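PDB 6V55: adhesion G-protein coupled receptor G6 from Danio rerio, which is an adhesion G-protein coupled receptor involved in myelination, whose calcium-binding extracellular region probably senses adhesive cues. Local coordinates for residues 648-654 / 713-719. Residue numbers count along the deposited sequence, not the author numbering.
Sequences LAVVTLP and PVRIEIA
Strands 649-653 and 714-719 run in opposite directions, their axes 4.6 Å apart at 178°, with phi from -73 to -148° and psi from 109 to 143°. Val650 faces Glu717 and Thr652 faces Arg715 as hydrogen-bonded pairs: Val650 N to Glu717 O and Glu717 N to Val650 O both measure 2.7 Å, Thr652 N to Arg715 O 2.8 Å, and Arg715 N to Thr652 O a more bent 3.0 Å. Ala719 N to Leu648 O (2.8 Å) closes the end of the ladder. Between these rungs lie the non-hydrogen-bonded pairs Ala649-Ile718 and Val651-Ile716, with CA-CA separations of 4.4 and 4.6 Å. Their side chains make an apolar face of uneven relief. Ile716, in an mm rotamer, swings CD1 to 3.7 Å from Val651 CG2, whereas the low spot at small Ala649, bordered by Ile718 (CG2 4.3 Å from Ala649 CB), is occupied by Phe676 and Val698 of the facing sheet. In this two-sheet GAIN-domain core, Leu648 (phi/psi -93/-27°) and Ala649 form a classic beta bulge opposite Ala627 of flanking strand 623-628, while 714-719 also pairs with GPS-motif strand 760-765, whose Arg760 salt-bridges Glu717. Ile716 packs on an aromatic side chain, and Ile718 on the backbone, of the bound peptide, probably the Stachel (tethered agonist) retained after GPS cleavage. On the reverse face, Thr652 CB meets Arg715 CB at 3.8 Å, Val650 CG2 lies 3.8 Å from Glu717 OE2, and extended Arg715 salt-bridges Glu717 (NH1 to OE1, 2.9 Å). Toward Pro654 and Pro713, Val714 CG1 fits the notch between Val651 CG1 (4.1 Å) and Leu653 CD2 (3.8 Å), while Pro654 CG rests 3.4 Å from Pro713 O.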
loop_
_atom_site.group_PDB
_atom_site.type_symbol
_atom_site.label_atom_id
_atom_site.label_comp_id
_atom_site.label_asym_id
_atom_site.label_seq_id
_atom_site.Cartn_x
_atom_site.Cartn_y
_atom_site.Cartn_z
ATOM N N LEU A 648 -32.538 -31.312 0.508
ATOM C CA LEU A 648 -33.267 -30.053 0.406
ATOM C C LEU A 648 -34.265 -30.048 -0.743
ATOM O O LEU A 648 -35.269 -29.322 -0.676
ATOM C CB LEU A 648 -32.286 -28.890 0.229
ATOM C CG LEU A 648 -31.084 -28.891 1.182
ATOM C CD1 LEU A 648 -30.149 -27.748 0.842
ATOM C CD2 LEU A 648 -31.547 -28.807 2.631
ATOM N N ALA A 649 -34.010 -30.837 -1.788
ATOM C CA ALA A 649 -34.960 -31.006 -2.880
ATOM C C ALA A 649 -34.827 -32.414 -3.442
ATOM O O ALA A 649 -33.710 -32.873 -3.711
ATOM C CB ALA A 649 -34.734 -29.965 -3.970
ATOM N N VAL A 650 -35.954 -33.122 -3.563
ATOM C CA VAL A 650 -36.007 -34.440 -4.189
ATOM C C VAL A 650 -36.982 -34.363 -5.353
ATOM O O VAL A 650 -38.093 -33.837 -5.202
ATOM C CB VAL A 650 -36.453 -35.545 -3.213
ATOM C CG1 VAL A 650 -36.224 -36.935 -3.818
ATOM C CG2 VAL A 650 -35.757 -35.430 -1.874
ATOM N N VAL A 651 -36.569 -34.883 -6.510
ATOM C CA VAL A 651 -37.415 -34.972 -7.693
ATOM C C VAL A 651 -37.452 -36.431 -8.120
ATOM O O VAL A 651 -36.410 -37.015 -8.437
ATOM C CB VAL A 651 -36.902 -34.082 -8.834
ATOM C CG1 VAL A 651 -37.706 -34.326 -10.107
ATOM C CG2 VAL A 651 -36.951 -32.612 -8.436
ATOM N N THR A 652 -38.640 -37.019 -8.127
ATOM C CA THR A 652 -38.830 -38.404 -8.533
ATOM C C THR A 652 -39.645 -38.437 -9.815
ATOM O O THR A 652 -40.785 -37.958 -9.840
ATOM C CB THR A 652 -39.532 -39.206 -7.443
ATOM O OG1 THR A 652 -38.657 -39.317 -6.312
ATOM C CG2 THR A 652 -39.879 -40.594 -7.962
ATOM N N LEU A 653 -39.059 -38.986 -10.864
ATOM C CA LEU A 653 -39.751 -39.109 -12.136
ATOM C C LEU A 653 -40.399 -40.488 -12.225
ATOM O O LEU A 653 -39.713 -41.494 -12.000
ATOM C CB LEU A 653 -38.785 -38.904 -13.299
ATOM C CG LEU A 653 -37.801 -37.727 -13.155
ATOM C CD1 LEU A 653 -36.717 -37.741 -14.223
ATOM C CD2 LEU A 653 -38.540 -36.404 -13.174
ATOM N N PRO A 654 -41.697 -40.568 -12.547
ATOM C CA PRO A 654 -42.404 -41.867 -12.603
ATOM C C PRO A 654 -41.913 -42.718 -13.764
ATOM O O PRO A 654 -41.276 -42.196 -14.692
ATOM C CB PRO A 654 -43.864 -41.440 -12.806
ATOM C CG PRO A 654 -43.769 -40.169 -13.524
ATOM C CD PRO A 654 -42.594 -39.459 -12.912
ATOM N N PRO A 713 -47.905 -38.723 -11.649
ATOM C CA PRO A 713 -47.250 -37.425 -11.479
ATOM C C PRO A 713 -45.760 -37.538 -11.174
ATOM O O PRO A 713 -45.232 -38.603 -10.860
ATOM C CB PRO A 713 -47.999 -36.817 -10.294
ATOM C CG PRO A 713 -48.426 -38.012 -9.485
ATOM C CD PRO A 713 -48.727 -39.092 -10.481
ATOM N N VAL A 714 -45.085 -36.398 -11.318
ATOM C CA VAL A 714 -43.735 -36.207 -10.810
ATOM C C VAL A 714 -43.827 -35.888 -9.328
ATOM O O VAL A 714 -44.550 -34.968 -8.929
ATOM C CB VAL A 714 -43.032 -35.069 -11.564
ATOM C CG1 VAL A 714 -41.562 -35.046 -11.242
ATOM C CG2 VAL A 714 -43.221 -35.240 -13.043
ATOM N N ARG A 715 -43.096 -36.630 -8.506
ATOM C CA ARG A 715 -43.030 -36.323 -7.082
ATOM C C ARG A 715 -41.921 -35.296 -6.875
ATOM O O ARG A 715 -40.737 -35.614 -7.018
ATOM C CB ARG A 715 -42.789 -37.591 -6.265
ATOM C CG ARG A 715 -43.159 -37.489 -4.787
ATOM C CD ARG A 715 -42.476 -38.602 -4.026
ATOM N NE ARG A 715 -42.715 -38.573 -2.585
ATOM C CZ ARG A 715 -41.856 -38.086 -1.687
ATOM N NH1 ARG A 715 -40.687 -37.572 -2.069
ATOM N NH2 ARG A 715 -42.169 -38.125 -0.394
ATOM N N ILE A 716 -42.301 -34.059 -6.568
ATOM C CA ILE A 716 -41.354 -32.991 -6.261
ATOM C C ILE A 716 -41.459 -32.698 -4.774
ATOM O O ILE A 716 -42.505 -32.242 -4.300
ATOM C CB ILE A 716 -41.642 -31.716 -7.072
ATOM C CG1 ILE A 716 -41.787 -32.021 -8.571
ATOM C CG2 ILE A 716 -40.633 -30.601 -6.740
ATOM C CD1 ILE A 716 -40.521 -31.989 -9.342
ATOM N N GLU A 717 -40.386 -32.952 -4.039
ATOM C CA GLU A 717 -40.337 -32.663 -2.609
ATOM C C GLU A 717 -39.306 -31.572 -2.400
ATOM O O GLU A 717 -38.154 -31.739 -2.801
ATOM C CB GLU A 717 -39.973 -33.913 -1.794
ATOM C CG GLU A 717 -39.491 -33.635 -0.358
ATOM C CD GLU A 717 -38.943 -34.880 0.342
ATOM O OE1 GLU A 717 -39.481 -35.991 0.099
ATOM O OE2 GLU A 717 -37.974 -34.741 1.133
ATOM N N ILE A 718 -39.716 -30.443 -1.823
ATOM C CA ILE A 718 -38.778 -29.367 -1.510
ATOM C C ILE A 718 -38.847 -29.070 -0.020
ATOM O O ILE A 718 -39.935 -29.014 0.564
ATOM C CB ILE A 718 -39.020 -28.070 -2.322
ATOM C CG1 ILE A 718 -39.538 -28.352 -3.729
ATOM C CG2 ILE A 718 -37.720 -27.316 -2.465
ATOM C CD1 ILE A 718 -39.998 -27.140 -4.450
ATOM N N ALA A 719 -37.677 -28.884 0.590
ATOM C CA ALA A 719 -37.581 -28.461 1.978
ATOM C C ALA A 719 -37.962 -26.996 2.111
ATOM O O ALA A 719 -37.653 -26.182 1.238
ATOM C CB ALA A 719 -36.164 -28.668 2.500
#